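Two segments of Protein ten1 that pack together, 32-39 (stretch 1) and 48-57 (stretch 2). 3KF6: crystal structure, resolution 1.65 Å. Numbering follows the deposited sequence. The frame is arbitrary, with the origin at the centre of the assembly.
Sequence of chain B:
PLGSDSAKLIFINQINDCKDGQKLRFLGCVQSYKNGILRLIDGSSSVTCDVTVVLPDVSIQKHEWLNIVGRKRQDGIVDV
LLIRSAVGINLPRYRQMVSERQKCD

Stretch 1 32-39: SYKNGILR
Stretch 2 48-57: TCDVTVVLPD

Stretch 1 is a β-hairpin: strands 32–34 and 37–39 are joined by a type I' turn from Lys34 to Ile37, with Asn35 (φ/ψ 49/44°) and Gly36 (71/7°) at its corners. Backbone hydrogen bonds close it, Ile37 N to Lys34 O (2.8 Å), Lys34 N to Ile37 O (3.0 Å) and Arg39 N to Ser32 O (2.9 Å). Strand 37–39 runs antiparallel to strand 48–50 of stretch 2, at 148° between their N-to-C directions, both in extended conformation (φ −87 to −116°, ψ 112 to 125°).

The register pairs Ile37 with Asp50, Leu38 with Cys49 and Arg39 with Thr48, at CA–CA distances of 4.9, 4.9 and 4.7 Å. Leu38 and Cys49 form the hydrogen-bonded pair: Leu38 N donates to Cys49 O and Cys49 N to Leu38 O, each at 2.7 Å. Beyond the strand, Val51 N donates to Gly36 O (3.1 Å, 157°), extending the ladder to the turn. A CA-H...O contact, Ile37 CA to Cys49 O (3.6 Å), supplements these bonds.

Apolar contacts occupy both sheet faces. Leu38 (χ1 t, χ2 t) and Cys49 (m) share one face, CB to CB 4.2 Å; Leu38 CD1 also lies 4.1 Å from Val51 CG1. Val51 (m; φ/ψ −115/18°) points toward stretch 1, its CG2 meeting the edge of the Tyr33 ring (χ1 t, χ2 47°) at CE1, 3.4 Å. On the other face, Ile37 (m, m) places CG2 3.3 Å from Thr48 CG2 (Thr48 χ1 m).

Within stretch 2, the Asp50 side chain (χ1 t) accepts two hydrogen bonds at OD1, from Thr52 N (2.9 Å) and Thr52 OG1 (3.1 Å; χ1 m). Thr52 packs close to Gly36, where an ideal CB would lie 2.5 Å from Thr52 OG1, a clash that glycine avoids.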

ATOM      1  N   SER B  32      14.571   3.541 -21.192  1.00 26.46           N
ATOM      2  CA  SER B  32      15.499   2.540 -21.707  1.00 30.76           C
ATOM      3  C   SER B  32      15.676   1.388 -20.720  1.00 32.89           C
ATOM      4  O   SER B  32      15.431   1.536 -19.522  1.00 31.57           O
ATOM      5  CB  SER B  32      16.857   3.179 -22.005  1.00 30.47           C
ATOM      6  OG  SER B  32      17.444   3.699 -20.826  1.00 32.90           O
ATOM      7  N   TYR B  33      16.112   0.242 -21.232  1.00 34.97           N
ATOM      8  CA  TYR B  33      16.309  -0.946 -20.411  1.00 37.51           C
ATOM      9  C   TYR B  33      17.502  -1.733 -20.948  1.00 40.00           C
ATOM     10  O   TYR B  33      17.367  -2.509 -21.896  1.00 41.19           O
ATOM     11  CB  TYR B  33      15.028  -1.787 -20.448  1.00 38.29           C
ATOM     12  CG  TYR B  33      15.067  -3.102 -19.700  1.00 40.49           C
ATOM     13  CD1 TYR B  33      15.575  -3.179 -18.404  1.00 41.29           C
ATOM     14  CD2 TYR B  33      14.540  -4.261 -20.271  1.00 41.18           C
ATOM     15  CE1 TYR B  33      15.553  -4.381 -17.694  1.00 42.39           C
ATOM     16  CE2 TYR B  33      14.511  -5.464 -19.569  1.00 42.67           C
ATOM     17  CZ  TYR B  33      15.018  -5.517 -18.282  1.00 42.86           C
ATOM     18  OH  TYR B  33      14.987  -6.703 -17.579  1.00 44.61           O
ATOM     19  N   LYS B  34      18.670  -1.525 -20.341  1.00 40.97           N
ATOM     20  CA  LYS B  34      19.891  -2.202 -20.777  1.00 42.44           C
ATOM     21  C   LYS B  34      20.845  -2.531 -19.628  1.00 41.66           C
ATOM     22  O   LYS B  34      20.909  -1.810 -18.634  1.00 41.11           O
ATOM     23  CB  LYS B  34      20.639  -1.325 -21.784  1.00 44.47           C
ATOM     24  CG  LYS B  34      21.212  -0.054 -21.163  1.00 48.33           C
ATOM     25  CD  LYS B  34      22.035   0.753 -22.156  1.00 51.06           C
ATOM     26  CE  LYS B  34      22.660   1.969 -21.480  1.00 52.56           C
ATOM     27  NZ  LYS B  34      23.505   2.766 -22.413  1.00 53.80           N
ATOM     28  N   ASN B  35      21.593  -3.621 -19.784  1.00 40.47           N
ATOM     29  CA  ASN B  35      22.572  -4.048 -18.788  1.00 39.59           C
ATOM     30  C   ASN B  35      22.049  -4.091 -17.357  1.00 37.59           C
ATOM     31  O   ASN B  35      22.729  -3.647 -16.431  1.00 35.00           O
ATOM     32  CB  ASN B  35      23.801  -3.137 -18.846  1.00 41.75           C
ATOM     33  CG  ASN B  35      24.636  -3.362 -20.094  1.00 45.10           C
ATOM     34  OD1 ASN B  35      25.464  -2.526 -20.464  1.00 46.11           O
ATOM     35  ND2 ASN B  35      24.434  -4.506 -20.741  1.00 44.94           N
ATOM     36  N   GLY B  36      20.847  -4.631 -17.182  1.00 35.90           N
ATOM     37  CA  GLY B  36      20.265  -4.729 -15.857  1.00 35.95           C
ATOM     38  C   GLY B  36      19.836  -3.395 -15.281  1.00 34.55           C
ATOM     39  O   GLY B  36      19.451  -3.311 -14.116  1.00 35.12           O
ATOM     40  N   ILE B  37      19.900  -2.348 -16.098  1.00 33.45           N
ATOM     41  CA  ILE B  37      19.518  -1.016 -15.652  1.00 32.80           C
ATOM     42  C   ILE B  37      18.308  -0.483 -16.405  1.00 31.26           C
ATOM     43  O   ILE B  37      18.316  -0.374 -17.628  1.00 30.20           O
ATOM     44  CB  ILE B  37      20.692  -0.021 -15.807  1.00 33.57           C
ATOM     45  CG1 ILE B  37      21.784  -0.342 -14.780  1.00 35.95           C
ATOM     46  CG2 ILE B  37      20.204   1.410 -15.641  1.00 36.86           C
ATOM     47  CD1 ILE B  37      21.300  -0.343 -13.340  1.00 33.93           C
ATOM     48  N   LEU B  38      17.270  -0.152 -15.649  1.00 28.85           N
ATOM     49  CA  LEU B  38      16.042   0.386 -16.206  1.00 27.12           C
ATOM     50  C   LEU B  38      16.033   1.880 -15.899  1.00 26.08           C
ATOM     51  O   LEU B  38      16.111   2.278 -14.737  1.00 25.15           O
ATOM     52  CB  LEU B  38      14.843  -0.291 -15.539  1.00 29.30           C
ATOM     53  CG  LEU B  38      13.472  -0.278 -16.214  1.00 32.26           C
ATOM     54  CD1 LEU B  38      12.439  -0.717 -15.182  1.00 31.73           C
ATOM     55  CD2 LEU B  38      13.141   1.104 -16.751  1.00 34.36           C
ATOM     56  N   ARG B  39      15.952   2.707 -16.935  1.00 24.02           N
ATOM     57  CA  ARG B  39      15.927   4.147 -16.729  1.00 23.39           C
ATOM     58  C   ARG B  39      14.486   4.626 -16.846  1.00 21.32           C
ATOM     59  O   ARG B  39      13.847   4.442 -17.881  1.00 20.81           O
ATOM     60  CB  ARG B  39      16.812   4.851 -17.765  1.00 28.37           C
ATOM     61  CG  ARG B  39      16.901   6.362 -17.583  1.00 31.35           C
ATOM     62  CD  ARG B  39      18.059   6.949 -18.384  1.00 36.99           C
ATOM     63  NE  ARG B  39      18.182   8.395 -18.209  1.00 41.66           N
ATOM     64  CZ  ARG B  39      17.424   9.295 -18.828  1.00 43.90           C
ATOM     65  NH1 ARG B  39      16.483   8.902 -19.674  1.00 45.83           N
ATOM     66  NH2 ARG B  39      17.609  10.590 -18.600  1.00 44.89           N
ATOM     67  N   THR B  48      17.664   5.888 -12.190  1.00 23.28           N
ATOM     68  CA  THR B  48      18.213   4.637 -12.678  1.00 24.96           C
ATOM     69  C   THR B  48      17.775   3.539 -11.715  1.00 25.11           C
ATOM     70  O   THR B  48      18.043   3.607 -10.515  1.00 25.21           O
ATOM     71  CB  THR B  48      19.749   4.703 -12.744  1.00 27.09           C
ATOM     72  OG1 THR B  48      20.136   5.576 -13.811  1.00 30.03           O
ATOM     73  CG2 THR B  48      20.341   3.319 -12.972  1.00 30.69           C
ATOM     74  N   CYS B  49      17.089   2.537 -12.250  1.00 24.03           N
ATOM     75  CA  CYS B  49      16.591   1.434 -11.443  1.00 25.08           C
ATOM     76  C   CYS B  49      17.287   0.122 -11.770  1.00 26.88           C
ATOM     77  O   CYS B  49      17.309  -0.308 -12.921  1.00 27.58           O
ATOM     78  CB  CYS B  49      15.084   1.275 -11.652  1.00 23.81           C
ATOM     79  SG  CYS B  49      14.115   2.742 -11.195  1.00 23.97           S
ATOM     80  N   ASP B  50      17.848  -0.507 -10.744  1.00 27.93           N
ATOM     81  CA  ASP B  50      18.539  -1.781 -10.902  1.00 28.24           C
ATOM     82  C   ASP B  50      17.511  -2.899 -10.779  1.00 28.91           C
ATOM     83  O   ASP B  50      16.955  -3.121  -9.707  1.00 26.55           O
ATOM     84  CB  ASP B  50      19.601  -1.939  -9.813  1.00 29.41           C
ATOM     85  CG  ASP B  50      20.400  -3.227  -9.953  1.00 30.46           C
ATOM     86  OD1 ASP B  50      19.805  -4.272 -10.294  1.00 33.07           O
ATOM     87  OD2 ASP B  50      21.623  -3.193  -9.704  1.00 32.61           O
ATOM     88  N   VAL B  51      17.262  -3.605 -11.877  1.00 30.17           N
ATOM     89  CA  VAL B  51      16.284  -4.688 -11.876  1.00 34.19           C
ATOM     90  C   VAL B  51      16.934  -6.040 -12.132  1.00 37.53           C
ATOM     91  O   VAL B  51      16.252  -7.007 -12.475  1.00 38.70           O
ATOM     92  CB  VAL B  51      15.198  -4.457 -12.951  1.00 34.93           C
ATOM     93  CG1 VAL B  51      14.372  -3.227 -12.601  1.00 33.76           C
ATOM     94  CG2 VAL B  51      15.852  -4.286 -14.322  1.00 34.86           C
ATOM     95  N   THR B  52      18.249  -6.101 -11.950  1.00 40.19           N
ATOM     96  CA  THR B  52      19.009  -7.327 -12.164  1.00 43.56           C
ATOM     97  C   THR B  52      18.450  -8.544 -11.426  1.00 45.11           C
ATOM     98  O   THR B  52      18.419  -9.642 -11.977  1.00 46.39           O
ATOM     99  CB  THR B  52      20.483  -7.139 -11.748  1.00 43.33           C
ATOM    100  OG1 THR B  52      21.054  -6.054 -12.487  1.00 43.19           O
ATOM    101  CG2 THR B  52      21.282  -8.405 -12.027  1.00 44.70           C
ATOM    102  N   VAL B  53      18.008  -8.357 -10.186  1.00 46.99           N
ATOM    103  CA  VAL B  53      17.476  -9.471  -9.406  1.00 48.77           C
ATOM    104  C   VAL B  53      15.989  -9.717  -9.643  1.00 49.14           C
ATOM    105  O   VAL B  53      15.462 -10.770  -9.285  1.00 49.32           O
ATOM    106  CB  VAL B  53      17.677  -9.256  -7.889  1.00 49.10           C
ATOM    107  CG1 VAL B  53      19.160  -9.099  -7.569  1.00 49.67           C
ATOM    108  CG2 VAL B  53      16.886  -8.045  -7.410  1.00 49.78           C
ATOM    109  N   VAL B  54      15.307  -8.752 -10.250  1.00 50.04           N
ATOM    110  CA  VAL B  54      13.876  -8.891 -10.500  1.00 50.15           C
ATOM    111  C   VAL B  54      13.524  -8.736 -11.981  1.00 49.98           C
ATOM    112  O   VAL B  54      12.680  -7.921 -12.355  1.00 49.75           O
ATOM    113  CB  VAL B  54      13.079  -7.867  -9.648  1.00 50.54           C
ATOM    114  CG1 VAL B  54      13.460  -6.449 -10.045  1.00 51.53           C
ATOM    115  CG2 VAL B  54      11.581  -8.102  -9.802  1.00 50.91           C
ATOM    116  N   LEU B  55      14.174  -9.534 -12.823  1.00 49.47           N
ATOM    117  CA  LEU B  55      13.922  -9.487 -14.261  1.00 49.06           C
ATOM    118  C   LEU B  55      12.509  -9.945 -14.611  1.00 48.21           C
ATOM    119  O   LEU B  55      12.126 -11.079 -14.330  1.00 47.95           O
ATOM    120  CB  LEU B  55      14.938 -10.355 -15.009  1.00 50.02           C
ATOM    121  CG  LEU B  55      16.211  -9.674 -15.523  1.00 50.81           C
ATOM    122  CD1 LEU B  55      16.915  -8.948 -14.397  1.00 50.76           C
ATOM    123  CD2 LEU B  55      17.128 -10.720 -16.138  1.00 50.99           C
ATOM    124  N   PRO B  56      11.713  -9.056 -15.226  1.00 47.62           N
ATOM    125  CA  PRO B  56      10.337  -9.380 -15.614  1.00 47.04           C
ATOM    126  C   PRO B  56      10.299 -10.540 -16.604  1.00 46.26           C
ATOM    127  O   PRO B  56      11.198 -10.688 -17.433  1.00 46.60           O
ATOM    128  CB  PRO B  56       9.840  -8.076 -16.234  1.00 47.42           C
ATOM    129  CG  PRO B  56      10.608  -7.036 -15.480  1.00 47.62           C
ATOM    130  CD  PRO B  56      11.995  -7.628 -15.450  1.00 47.47           C
ATOM    131  N   ASP B  57       9.255 -11.356 -16.518  1.00 45.06           N
ATOM    132  CA  ASP B  57       9.112 -12.499 -17.409  1.00 44.09           C
ATOM    133  C   ASP B  57       8.347 -12.122 -18.678  1.00 42.56           C
ATOM    134  O   ASP B  57       7.894 -12.987 -19.432  1.00 41.80           O
ATOM    135  CB  ASP B  57       8.411 -13.647 -16.677  1.00 44.78           C
ATOM    136  CG  ASP B  57       7.034 -13.273 -16.185  1.00 46.29           C
ATOM    137  OD1 ASP B  57       6.351 -14.156 -15.622  1.00 47.17           O
ATOM    138  OD2 ASP B  57       6.634 -12.100 -16.356  1.00 47.37           O
TER